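Local coordinates for protein serine protease pet (Escherichia coli, PDB 4OM9) that is a secreted autotransporter serine protease and enterotoxin of enteroaggregative strains, which probably acts on the host cytoskeletal protein alpha-fodrin, at residues Ser368-Gln373 and Thr385-Ala390; Tyr324-Glu329 and Ser347-Asn352; Ser172-His177 and Phe199-Thr204; Pro48-Ala53 and Ile146-Gly151; Ala668-Asn673 and Ala689-Ser694. One frame throughout, in Å; residues are numbered along the deposited sequence.

Interaction 1: residues Ser368-Gln373 and Thr385-Ala390; sequences SLNVIQ and TVILGA
Ile387 and Asn370 are neighbours on one face of two parallel strands whose N-to-C directions diverge by only 11°. The isoleucine side chain can be followed atom by atom. Its CB lies 3.7 Å from Asn370 OD1, and the CG2 branch stays nearly as close to that oxygen, at 3.8 Å. The CG1 branch is anti to the carbonyl carbon and passes 4.2 Å from Leu369 O instead. From there chi2 of 173° extends the chain, and Ile387 CD1 stays a loose 4.2 Å from Asn370 OD1. CB and CG2 thus lean on one amide oxygen, while Asn370 ND2 bonds to Asp350 OD1 on the next strand. On the other face, Val371 CG2 meets Val386 CG1 at 4.0 Å in a buried apolar contact.

The backbone ladder runs between these two layers. Leu369 uses both its polar atoms on the same neighbour: its N donates to Thr385 O at 2.9 Å, and its O accepts an almost straight bond (171°) from Ile387 N. Val371 repeats the pattern with Ile387 O and Gly389 N, the last bond being more bent where the strand gives way to a turn. Waters tie the two ends together, one between Ser368 OG and Thr385 OG1, the other donating to Gly389 O and, weakly, to Ile372 O.

Such in-register stacking is the hallmark of the autotransporter parallel beta-helix. Strand 348-352 flanks 368-371, strand 404-408 continues the sheet beyond 385-388, and Val386 packs inward on strand 379-381.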
# COMPACT_ATOMS: atom_id res chain seq x y z
N SER A 368 -9.84 4.60 -29.50
CA SER A 368 -8.41 4.87 -29.69
C SER A 368 -8.03 5.97 -30.69
O SER A 368 -8.40 5.91 -31.86
CB SER A 368 -7.70 3.58 -30.15
OG SER A 368 -7.98 2.51 -29.28
N LEU A 369 -7.24 6.93 -30.22
CA LEU A 369 -6.58 7.88 -31.10
C LEU A 369 -5.16 7.36 -31.39
O LEU A 369 -4.34 7.24 -30.48
CB LEU A 369 -6.53 9.27 -30.47
CG LEU A 369 -6.10 10.38 -31.44
CD1 LEU A 369 -7.08 10.49 -32.58
CD2 LEU A 369 -5.97 11.72 -30.75
N ASN A 370 -4.89 7.02 -32.64
CA ASN A 370 -3.59 6.50 -33.05
C ASN A 370 -2.78 7.57 -33.74
O ASN A 370 -2.99 7.85 -34.91
CB ASN A 370 -3.75 5.29 -33.96
CG ASN A 370 -2.42 4.66 -34.34
OD1 ASN A 370 -1.41 4.84 -33.63
ND2 ASN A 370 -2.40 3.92 -35.45
N VAL A 371 -1.85 8.18 -33.01
CA VAL A 371 -1.18 9.37 -33.50
C VAL A 371 0.07 8.97 -34.27
O VAL A 371 1.06 8.57 -33.68
CB VAL A 371 -0.82 10.32 -32.36
CG1 VAL A 371 -0.49 11.68 -32.90
CG2 VAL A 371 -2.00 10.42 -31.34
N ILE A 372 -0.02 9.09 -35.60
CA ILE A 372 1.01 8.65 -36.54
C ILE A 372 2.16 9.65 -36.72
O ILE A 372 3.28 9.25 -37.05
CB ILE A 372 0.40 8.36 -37.94
CG1 ILE A 372 -0.85 7.48 -37.80
CG2 ILE A 372 1.43 7.71 -38.88
CD1 ILE A 372 -0.61 6.19 -37.03
N GLN A 373 1.89 10.93 -36.49
CA GLN A 373 2.93 11.95 -36.64
C GLN A 373 3.06 12.86 -35.41
O GLN A 373 2.14 13.00 -34.63
CB GLN A 373 2.67 12.80 -37.90
CG GLN A 373 1.29 13.49 -38.03
CD GLN A 373 1.20 14.39 -39.30
OE1 GLN A 373 1.63 15.53 -39.29
NE2 GLN A 373 0.68 13.83 -40.39
N THR A 385 -7.76 5.11 -25.34
CA THR A 385 -6.34 4.94 -25.60
C THR A 385 -5.81 6.01 -26.55
O THR A 385 -6.44 6.33 -27.54
CB THR A 385 -6.05 3.57 -26.22
OG1 THR A 385 -6.68 2.55 -25.43
CG2 THR A 385 -4.54 3.30 -26.30
N VAL A 386 -4.66 6.57 -26.22
CA VAL A 386 -3.94 7.41 -27.13
C VAL A 386 -2.59 6.72 -27.37
O VAL A 386 -1.84 6.44 -26.43
CB VAL A 386 -3.77 8.83 -26.60
CG1 VAL A 386 -2.87 9.66 -27.55
CG2 VAL A 386 -5.13 9.49 -26.45
N ILE A 387 -2.32 6.40 -28.64
CA ILE A 387 -1.12 5.70 -28.99
C ILE A 387 -0.12 6.67 -29.59
O ILE A 387 -0.44 7.43 -30.49
CB ILE A 387 -1.39 4.56 -29.97
CG1 ILE A 387 -2.49 3.63 -29.42
CG2 ILE A 387 -0.09 3.78 -30.27
CD1 ILE A 387 -2.95 2.56 -30.41
N LEU A 388 1.10 6.66 -29.07
CA LEU A 388 2.13 7.54 -29.58
C LEU A 388 2.89 6.78 -30.62
O LEU A 388 3.61 5.85 -30.28
CB LEU A 388 3.04 7.99 -28.45
CG LEU A 388 2.28 8.48 -27.23
CD1 LEU A 388 3.23 8.94 -26.12
CD2 LEU A 388 1.32 9.61 -27.63
N GLY A 389 2.71 7.15 -31.89
CA GLY A 389 3.35 6.43 -32.97
C GLY A 389 4.54 7.16 -33.56
O GLY A 389 5.10 6.73 -34.57
N ALA A 390 4.95 8.26 -32.93
CA ALA A 390 6.04 9.06 -33.48
C ALA A 390 7.00 9.53 -32.38
O ALA A 390 6.62 9.58 -31.21
CB ALA A 390 5.48 10.26 -34.26
O HOH W 1 -9.38 2.21 -26.33
O HOH W 2 3.64 5.98 -36.67

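Interaction 2: residues Tyr324-Glu329 and Ser347-Asn352; sequences YTVSAE and STVDWN
Val326 and Trp351 lie side by side and point the same way, into the buried side of a parallel beta-helix sheet. The valine sets both methyls near the CE3 and CZ3 atoms of the indole: CG2 is 4.0 Å from Trp351 CE3, and CG1 is 4.1 Å from Trp351 CZ3. Val326 CG2 also reaches back to Val349 CG1 at 4.0 Å, and these two valines cross obliquely. Two residues earlier, Val349 CG2 rests 4.2 Å from Tyr324 CB, completing an apolar row of alternating strand origin.

The opposite face carries polar groups. Thr325 OG1 sits 3.9 Å from Asp350 CB, and a water joins that hydroxyl to Asp350 OD2, weakly on the carboxylate side. OD2 has a stronger partner in Lys323, with which it forms a salt bridge.

Between the faces, Tyr324 O accepts from Asp350 N at 2.7 Å, and Val326 in turn bonds to Asp350 O and Asn352 N. Beyond the pair, strand 301-305 pairs with the other edge of 323-328, strand 368-371 pairs with 348-352, and Val349 and Trp351 pack on strands 316-318 and 341-343.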
# COMPACT_ATOMS: atom_id res chain seq x y z
N TYR A 324 -11.24 4.71 -38.66
CA TYR A 324 -11.18 6.00 -39.34
C TYR A 324 -9.74 6.45 -39.58
O TYR A 324 -8.86 6.18 -38.77
CB TYR A 324 -11.89 7.08 -38.54
CG TYR A 324 -13.38 6.92 -38.43
CD1 TYR A 324 -13.94 6.16 -37.40
CD2 TYR A 324 -14.23 7.54 -39.34
CE1 TYR A 324 -15.32 6.03 -37.29
CE2 TYR A 324 -15.60 7.41 -39.23
CZ TYR A 324 -16.14 6.65 -38.21
OH TYR A 324 -17.50 6.51 -38.12
N THR A 325 -9.52 7.16 -40.67
CA THR A 325 -8.24 7.83 -40.88
C THR A 325 -8.51 9.31 -41.12
O THR A 325 -9.51 9.68 -41.73
CB THR A 325 -7.46 7.21 -42.05
OG1 THR A 325 -7.15 5.84 -41.76
CG2 THR A 325 -6.16 7.95 -42.28
N VAL A 326 -7.63 10.16 -40.60
CA VAL A 326 -7.69 11.59 -40.82
C VAL A 326 -6.39 12.01 -41.49
O VAL A 326 -5.31 11.93 -40.88
CB VAL A 326 -7.88 12.39 -39.53
CG1 VAL A 326 -7.90 13.88 -39.82
CG2 VAL A 326 -9.15 11.94 -38.79
N SER A 327 -6.49 12.46 -42.73
CA SER A 327 -5.31 12.72 -43.54
C SER A 327 -5.35 14.10 -44.17
O SER A 327 -6.41 14.69 -44.34
CB SER A 327 -5.17 11.68 -44.65
OG SER A 327 -5.04 10.38 -44.12
N ALA A 328 -4.16 14.60 -44.51
CA ALA A 328 -4.03 15.78 -45.35
C ALA A 328 -3.97 15.39 -46.81
O ALA A 328 -3.24 14.48 -47.20
CB ALA A 328 -2.80 16.57 -44.98
N GLU A 329 -4.74 16.11 -47.61
CA GLU A 329 -4.69 15.98 -49.05
C GLU A 329 -3.28 16.29 -49.54
O GLU A 329 -2.65 17.24 -49.06
CB GLU A 329 -5.70 16.93 -49.66
CG GLU A 329 -6.11 16.67 -51.08
CD GLU A 329 -7.16 17.68 -51.53
OE1 GLU A 329 -8.34 17.30 -51.69
OE2 GLU A 329 -6.82 18.88 -51.67
N SER A 347 -13.58 1.73 -31.44
CA SER A 347 -13.15 2.41 -32.64
C SER A 347 -11.70 2.87 -32.56
O SER A 347 -11.18 3.15 -31.48
CB SER A 347 -14.04 3.63 -32.93
OG SER A 347 -15.22 3.24 -33.62
N THR A 348 -11.05 2.93 -33.72
CA THR A 348 -9.72 3.51 -33.82
C THR A 348 -9.66 4.60 -34.89
O THR A 348 -10.08 4.40 -36.03
CB THR A 348 -8.67 2.42 -34.14
OG1 THR A 348 -8.57 1.51 -33.04
CG2 THR A 348 -7.31 3.07 -34.40
N VAL A 349 -9.14 5.75 -34.50
CA VAL A 349 -8.91 6.86 -35.41
C VAL A 349 -7.42 7.09 -35.69
O VAL A 349 -6.69 7.58 -34.82
CB VAL A 349 -9.51 8.16 -34.86
CG1 VAL A 349 -9.28 9.27 -35.85
CG2 VAL A 349 -11.00 7.99 -34.58
N ASP A 350 -6.97 6.75 -36.90
CA ASP A 350 -5.59 7.03 -37.27
C ASP A 350 -5.45 8.52 -37.53
O ASP A 350 -6.03 9.08 -38.46
CB ASP A 350 -5.15 6.21 -38.48
CG ASP A 350 -4.97 4.75 -38.14
OD1 ASP A 350 -4.85 4.42 -36.94
OD2 ASP A 350 -4.94 3.92 -39.06
N TRP A 351 -4.69 9.16 -36.67
CA TRP A 351 -4.64 10.60 -36.65
C TRP A 351 -3.37 11.01 -37.37
O TRP A 351 -2.29 11.06 -36.78
CB TRP A 351 -4.69 11.13 -35.20
CG TRP A 351 -4.66 12.62 -35.09
CD1 TRP A 351 -3.57 13.39 -34.78
CD2 TRP A 351 -5.76 13.53 -35.29
NE1 TRP A 351 -3.93 14.72 -34.78
CE2 TRP A 351 -5.25 14.83 -35.09
CE3 TRP A 351 -7.10 13.37 -35.64
CZ2 TRP A 351 -6.06 15.97 -35.22
CZ3 TRP A 351 -7.90 14.50 -35.77
CH2 TRP A 351 -7.38 15.78 -35.56
N ASN A 352 -3.49 11.28 -38.67
CA ASN A 352 -2.31 11.63 -39.47
C ASN A 352 -2.37 13.06 -39.97
O ASN A 352 -2.12 13.33 -41.12
CB ASN A 352 -2.12 10.67 -40.65
CG ASN A 352 -0.72 10.78 -41.26
OD1 ASN A 352 0.13 11.48 -40.73
ND2 ASN A 352 -0.49 10.09 -42.37
O HOH W 3 -4.26 5.42 -41.92
O HOH W 4 -0.84 13.84 -43.90

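Interaction 3: residues Ser172-His177 and Phe199-Thr204; sequences SASLFH and FTNLTT
The Phe199 ring approaches Ala173 and Leu175 obliquely, its CD2 4.2 Å from Leu175 CB, while Tyr13 stacks with the ring and Phe42 meets it edge-to-face. The second flat group, the Asn201 amide, reaches Ser172 and Ala173. Both belong to the chymotrypsin-like protease fold expected of the PA clan, where the start of the 199-204 loop meets barrel strand 172-185. This loop leads toward a Gly-Asp-Ser-Gly sequence of the kind that holds the nucleophile in such enzymes.

A single amide nitrogen grips the strand twice. Asn201 ND2 donates to Ala173 O at 3.0 Å, with that oxygen almost in the amide plane, and to Ser172 OG at 3.1 Å, 17° out of it. Asn201 CG is anti to the backbone N (chi1 -175°), which sets CG on the strand side. Ser174 answers in the other direction, its OG donating to Asn201 O at 2.8 Å.

Where the backbones do not pair directly, a water mediates by accepting from Leu175 N and, at 2.7 Å, from Asn201 N. One bond has a striking geometry: Asn201 ND2 comes to Ala173 O from above the carbonyl plane, 80° out of it.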
# COMPACT_ATOMS: atom_id res chain seq x y z
N SER A 172 -17.55 21.58 0.13
CA SER A 172 -18.11 20.89 1.30
C SER A 172 -19.45 20.16 1.02
O SER A 172 -20.24 20.56 0.19
CB SER A 172 -18.29 21.89 2.45
OG SER A 172 -19.18 22.92 2.10
N ALA A 173 -19.69 19.08 1.76
CA ALA A 173 -20.80 18.20 1.44
C ALA A 173 -21.96 18.34 2.41
O ALA A 173 -21.76 18.58 3.60
CB ALA A 173 -20.34 16.79 1.43
N SER A 174 -23.18 18.19 1.89
CA SER A 174 -24.38 18.19 2.73
C SER A 174 -25.05 16.85 2.60
O SER A 174 -25.06 16.26 1.52
CB SER A 174 -25.35 19.29 2.33
OG SER A 174 -24.74 20.56 2.43
N LEU A 175 -25.56 16.34 3.72
CA LEU A 175 -26.36 15.13 3.71
C LEU A 175 -27.79 15.53 4.00
O LEU A 175 -28.02 16.39 4.87
CB LEU A 175 -25.85 14.13 4.75
CG LEU A 175 -26.78 12.95 5.05
CD1 LEU A 175 -26.64 11.92 3.96
CD2 LEU A 175 -26.51 12.34 6.44
N PHE A 176 -28.76 14.94 3.31
CA PHE A 176 -30.14 15.39 3.47
C PHE A 176 -31.18 14.29 3.34
O PHE A 176 -30.91 13.21 2.80
CB PHE A 176 -30.43 16.51 2.45
CG PHE A 176 -30.35 16.05 1.02
CD1 PHE A 176 -31.36 15.28 0.45
CD2 PHE A 176 -29.26 16.40 0.23
CE1 PHE A 176 -31.26 14.84 -0.84
CE2 PHE A 176 -29.17 15.96 -1.07
CZ PHE A 176 -30.17 15.18 -1.61
N HIS A 177 -32.40 14.58 3.78
CA HIS A 177 -33.56 13.75 3.48
C HIS A 177 -34.60 14.60 2.74
O HIS A 177 -34.77 15.77 3.06
CB HIS A 177 -34.16 13.16 4.76
CG HIS A 177 -34.37 14.16 5.86
ND1 HIS A 177 -33.36 14.55 6.71
CD2 HIS A 177 -35.48 14.84 6.24
CE1 HIS A 177 -33.84 15.43 7.58
NE2 HIS A 177 -35.12 15.63 7.31
N PHE A 199 -25.03 15.91 11.10
CA PHE A 199 -24.05 16.21 10.08
C PHE A 199 -24.66 17.27 9.18
O PHE A 199 -25.29 16.98 8.16
CB PHE A 199 -23.67 14.97 9.29
CG PHE A 199 -22.45 15.16 8.47
CD1 PHE A 199 -21.20 15.09 9.05
CD2 PHE A 199 -22.55 15.40 7.10
CE1 PHE A 199 -20.05 15.26 8.29
CE2 PHE A 199 -21.40 15.56 6.33
CZ PHE A 199 -20.15 15.49 6.94
N THR A 200 -24.47 18.52 9.58
CA THR A 200 -25.31 19.59 9.08
C THR A 200 -24.49 20.63 8.37
O THR A 200 -23.67 21.35 8.97
CB THR A 200 -26.13 20.24 10.21
OG1 THR A 200 -26.75 19.23 11.01
CG2 THR A 200 -27.20 21.14 9.64
N ASN A 201 -24.69 20.66 7.07
CA ASN A 201 -24.13 21.67 6.22
C ASN A 201 -25.29 22.42 5.56
O ASN A 201 -25.91 21.90 4.64
CB ASN A 201 -23.21 21.02 5.19
CG ASN A 201 -22.50 22.03 4.34
OD1 ASN A 201 -22.71 23.24 4.48
ND2 ASN A 201 -21.62 21.55 3.46
N LEU A 202 -25.60 23.61 6.06
CA LEU A 202 -26.73 24.35 5.54
C LEU A 202 -26.37 25.04 4.22
O LEU A 202 -25.22 25.41 3.99
CB LEU A 202 -27.22 25.38 6.56
CG LEU A 202 -27.55 24.83 7.95
CD1 LEU A 202 -27.84 25.98 8.89
CD2 LEU A 202 -28.71 23.84 7.92
N THR A 203 -27.38 25.22 3.37
CA THR A 203 -27.17 25.84 2.08
C THR A 203 -26.96 27.34 2.18
O THR A 203 -27.66 28.03 2.92
CB THR A 203 -28.36 25.54 1.17
OG1 THR A 203 -28.67 24.14 1.23
CG2 THR A 203 -28.07 25.94 -0.28
N THR A 204 -25.99 27.83 1.43
CA THR A 204 -25.67 29.25 1.36
C THR A 204 -25.91 29.72 -0.08
O THR A 204 -26.09 28.88 -0.96
CB THR A 204 -24.20 29.51 1.75
OG1 THR A 204 -23.33 28.84 0.82
CG2 THR A 204 -23.95 28.99 3.16
O HOH W 5 -25.75 18.51 5.76

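Interaction 4: residues Pro48-Ala53 and Ile146-Gly151; sequences PDFSSA and IGFRVG
Val150 drives a methyl group into the middle of the Phe50 ring: CG2 lies 3.5 Å from the ring centroid and only 7° off the normal, a CH-pi contact centred on the face. The other face is taken from within the same loop, where Pro48 CB stands 3.5 Å above the ring plane, displaced toward the rim. Phe148 CB closes in at the edge, in plane, 3.7 Å from Phe50 CZ. One phenyl group is therefore held on two faces and an edge. Val150 has a chi1 of 142°, a non-staggered value, which suggests some strain in the side chain's rotation; its CG1 branch meets Ala53 CB at 4.1 Å.

Phe148 makes a second contact. Pro48 CG touches Phe148 CD2 at 3.4 Å, and the two side chains cross at about a right angle, as do Phe50 and Phe148.

The loop presents these groups by folding on itself. Asp49 OD1 accepts from Ser51 N at 2.7 Å in an Asx turn, overlapped by a type I turn from Phe50 to Ala53 that is closed by Ala53 N to Phe50 O. Leu16 of helix 10-17 packs on both phenylalanines, and Trp222 of strand 221-232 meets Pro48 and the Phe148 ring. A hydrophobic seam of this kind, binding a loop to the face of strand 143-151 that bears Phe148 and Val150, belongs to the chymotrypsin-like protease domain, as expected of this family.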
# COMPACT_ATOMS: atom_id res chain seq x y z
N PRO A 48 -20.86 8.70 -2.86
CA PRO A 48 -20.88 9.16 -4.25
C PRO A 48 -19.49 9.49 -4.77
O PRO A 48 -18.57 9.72 -3.99
CB PRO A 48 -21.74 10.43 -4.20
CG PRO A 48 -22.55 10.30 -2.92
CD PRO A 48 -21.66 9.55 -1.96
N ASP A 49 -19.34 9.50 -6.09
CA ASP A 49 -18.18 10.10 -6.72
C ASP A 49 -18.56 11.53 -7.04
O ASP A 49 -19.40 11.79 -7.91
CB ASP A 49 -17.75 9.33 -7.97
CG ASP A 49 -16.48 9.89 -8.62
OD1 ASP A 49 -16.27 11.12 -8.61
OD2 ASP A 49 -15.69 9.09 -9.15
N PHE A 50 -17.96 12.48 -6.35
CA PHE A 50 -18.24 13.88 -6.60
C PHE A 50 -17.35 14.56 -7.65
O PHE A 50 -17.33 15.79 -7.73
CB PHE A 50 -18.14 14.66 -5.30
CG PHE A 50 -19.13 14.22 -4.27
CD1 PHE A 50 -20.49 14.30 -4.52
CD2 PHE A 50 -18.69 13.74 -3.03
CE1 PHE A 50 -21.40 13.90 -3.57
CE2 PHE A 50 -19.61 13.35 -2.06
CZ PHE A 50 -20.96 13.43 -2.32
N SER A 51 -16.63 13.80 -8.46
CA SER A 51 -15.71 14.45 -9.39
C SER A 51 -16.40 15.15 -10.59
O SER A 51 -15.74 15.86 -11.31
CB SER A 51 -14.65 13.47 -9.89
OG SER A 51 -15.25 12.32 -10.45
N SER A 52 -17.70 14.99 -10.77
CA SER A 52 -18.40 15.72 -11.84
C SER A 52 -18.71 17.19 -11.46
O SER A 52 -19.06 18.01 -12.33
CB SER A 52 -19.70 15.01 -12.23
OG SER A 52 -19.45 13.66 -12.55
N ALA A 53 -18.55 17.51 -10.18
CA ALA A 53 -18.73 18.87 -9.70
C ALA A 53 -17.62 19.80 -10.21
O ALA A 53 -16.46 19.40 -10.28
CB ALA A 53 -18.78 18.90 -8.15
N ILE A 146 -32.70 9.72 0.74
CA ILE A 146 -31.53 10.35 1.31
C ILE A 146 -30.58 10.68 0.18
O ILE A 146 -30.50 9.95 -0.81
CB ILE A 146 -30.80 9.43 2.34
CG1 ILE A 146 -31.77 8.91 3.41
CG2 ILE A 146 -29.61 10.14 2.97
CD1 ILE A 146 -32.44 10.00 4.22
N GLY A 147 -29.85 11.79 0.30
CA GLY A 147 -28.91 12.12 -0.74
C GLY A 147 -27.84 13.07 -0.27
O GLY A 147 -27.83 13.49 0.88
N PHE A 148 -26.94 13.40 -1.19
CA PHE A 148 -25.78 14.22 -0.91
C PHE A 148 -25.74 15.40 -1.86
O PHE A 148 -26.13 15.29 -3.02
CB PHE A 148 -24.48 13.43 -1.08
CG PHE A 148 -24.22 12.41 0.00
CD1 PHE A 148 -23.65 12.78 1.21
CD2 PHE A 148 -24.51 11.06 -0.22
CE1 PHE A 148 -23.39 11.81 2.22
CE2 PHE A 148 -24.26 10.09 0.77
CZ PHE A 148 -23.70 10.48 1.99
N ARG A 149 -25.22 16.51 -1.37
CA ARG A 149 -25.01 17.66 -2.22
C ARG A 149 -23.66 18.25 -1.90
O ARG A 149 -23.26 18.31 -0.76
CB ARG A 149 -26.10 18.69 -2.01
CG ARG A 149 -26.01 19.83 -2.97
CD ARG A 149 -26.41 21.12 -2.29
NE ARG A 149 -25.24 21.67 -1.63
CZ ARG A 149 -25.14 21.85 -0.32
NH1 ARG A 149 -26.17 21.57 0.45
NH2 ARG A 149 -24.02 22.35 0.19
N VAL A 150 -22.99 18.73 -2.93
CA VAL A 150 -21.66 19.25 -2.77
C VAL A 150 -21.56 20.64 -3.39
O VAL A 150 -22.04 20.85 -4.52
CB VAL A 150 -20.68 18.26 -3.41
CG1 VAL A 150 -19.54 18.94 -4.11
CG2 VAL A 150 -20.27 17.22 -2.41
N GLY A 151 -20.99 21.59 -2.66
CA GLY A 151 -20.76 22.91 -3.21
C GLY A 151 -19.82 23.75 -2.35
O GLY A 151 -19.33 23.28 -1.31

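Interaction 5: residues Ala668-Asn673 and Ala689-Ser694; sequences AIVTLN and ANVTAS
Successive coils of the parallel beta-helix meet where Val670 stacks on Val691 and Leu672 on Ala693, strands 668-672 and 690-693 running within 8° of parallel. Residues pair at a constant offset of 21, one coil of the solenoid. Val670 CB is 4.2 Å from Val691 CG1, and Ile664 of strand 661-664 packs against both valines from the interior. Further along, Leu672 CB meets Ala693 CB at 3.9 Å. Ile669, Thr671, Asn690 and Thr692 lie on the opposite, more open face.

The ladder alternates direction. Asn690 N donates to Ala668 O at 3.1 Å, very nearly straight at 178°. Val670 then uses both its backbone groups, donating to Asn690 O and accepting from Thr692 N at 2.9 Å. Leu672 N donates to Thr692 O at 2.8 Å, and Thr671 CA also makes a CA-H...O contact with the same oxygen at 3.2 Å.

Strand 649-652 flanks one side and strand 708-712 the other, continuing the stack. Leu672 is the centre of an inverse gamma turn, and Ser694 N reaches Leu672 O at 3.0 Å in a bond bent to 121°, and so weak.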
# COMPACT_ATOMS: atom_id res chain seq x y z
N ALA A 668 8.07 -4.86 12.43
CA ALA A 668 8.32 -5.58 11.18
C ALA A 668 8.06 -7.08 11.34
O ALA A 668 8.37 -7.67 12.38
CB ALA A 668 9.76 -5.34 10.69
N ILE A 669 7.49 -7.69 10.32
CA ILE A 669 7.30 -9.13 10.29
C ILE A 669 7.97 -9.71 9.05
O ILE A 669 7.47 -9.57 7.92
CB ILE A 669 5.82 -9.52 10.30
CG1 ILE A 669 5.14 -8.92 11.54
CG2 ILE A 669 5.68 -11.04 10.27
CD1 ILE A 669 3.68 -9.27 11.66
N VAL A 670 9.11 -10.36 9.30
CA VAL A 670 9.93 -10.98 8.28
C VAL A 670 9.79 -12.49 8.22
O VAL A 670 9.88 -13.17 9.26
CB VAL A 670 11.40 -10.65 8.52
CG1 VAL A 670 12.26 -11.32 7.46
CG2 VAL A 670 11.62 -9.14 8.55
N THR A 671 9.61 -13.01 7.02
CA THR A 671 9.55 -14.45 6.77
C THR A 671 10.57 -14.92 5.73
O THR A 671 10.34 -14.84 4.52
CB THR A 671 8.17 -14.87 6.31
OG1 THR A 671 7.20 -14.47 7.29
CG2 THR A 671 8.11 -16.38 6.10
N LEU A 672 11.71 -15.42 6.18
CA LEU A 672 12.70 -15.89 5.25
C LEU A 672 12.37 -17.29 4.79
O LEU A 672 12.79 -18.28 5.39
CB LEU A 672 14.08 -15.83 5.89
CG LEU A 672 14.42 -14.43 6.41
CD1 LEU A 672 15.83 -14.38 6.98
CD2 LEU A 672 14.23 -13.38 5.32
N ASN A 673 11.59 -17.38 3.71
CA ASN A 673 11.22 -18.67 3.12
C ASN A 673 11.99 -18.95 1.83
O ASN A 673 11.62 -19.82 1.05
CB ASN A 673 9.71 -18.75 2.87
CG ASN A 673 9.19 -17.69 1.89
OD1 ASN A 673 9.95 -16.94 1.29
ND2 ASN A 673 7.88 -17.64 1.73
N ALA A 689 10.48 -6.87 16.75
CA ALA A 689 10.42 -7.54 15.45
C ALA A 689 10.10 -9.03 15.59
O ALA A 689 10.44 -9.67 16.58
CB ALA A 689 11.73 -7.35 14.69
N ASN A 690 9.43 -9.58 14.57
CA ASN A 690 9.16 -11.01 14.46
C ASN A 690 9.80 -11.58 13.20
O ASN A 690 9.35 -11.33 12.08
CB ASN A 690 7.66 -11.31 14.41
CG ASN A 690 6.93 -10.79 15.62
OD1 ASN A 690 7.54 -10.45 16.63
ND2 ASN A 690 5.60 -10.75 15.53
N VAL A 691 10.86 -12.35 13.40
CA VAL A 691 11.57 -12.95 12.29
C VAL A 691 11.45 -14.46 12.34
O VAL A 691 11.88 -15.12 13.30
CB VAL A 691 13.04 -12.51 12.31
CG1 VAL A 691 13.78 -12.98 11.04
CG2 VAL A 691 13.12 -11.00 12.45
N THR A 692 10.85 -15.02 11.29
CA THR A 692 10.77 -16.46 11.12
C THR A 692 11.51 -16.86 9.85
O THR A 692 11.23 -16.36 8.76
CB THR A 692 9.31 -16.94 11.03
OG1 THR A 692 8.51 -16.28 12.02
CG2 THR A 692 9.23 -18.45 11.22
N ALA A 693 12.47 -17.77 10.00
CA ALA A 693 13.23 -18.24 8.85
C ALA A 693 12.99 -19.73 8.61
O ALA A 693 13.60 -20.58 9.26
CB ALA A 693 14.71 -17.97 9.06
N SER A 694 12.10 -20.04 7.68
CA SER A 694 11.72 -21.42 7.40
C SER A 694 12.63 -22.01 6.34
O SER A 694 12.47 -23.15 5.90
CB SER A 694 10.26 -21.50 6.94
OG SER A 694 9.40 -20.89 7.89

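The five contacts illustrate two architectures in one chain. Interactions 1 and 2 share a sheet, with centres about 10 Å apart, and are joined directly because strands 368-371 and 348-352 are neighbours: Ser368 O lies 2.7 Å from Val349 N. Interaction 5 repeats their coil-on-coil pattern on the other side of the chain's centre, about 48 Å from interaction 1 centre to centre. Interactions 3 and 4 belong to the protease domain, with centres about 11 Å apart, linked through strands 172-185 and 143-151, with Ser174 N 2.7 Å from Arg149 O. Interaction 4 comes nearest the helix contacts, about 18 Å from interaction 1 between nearest atoms, while interaction 3 lies on the loop leading toward the presumed nucleophile.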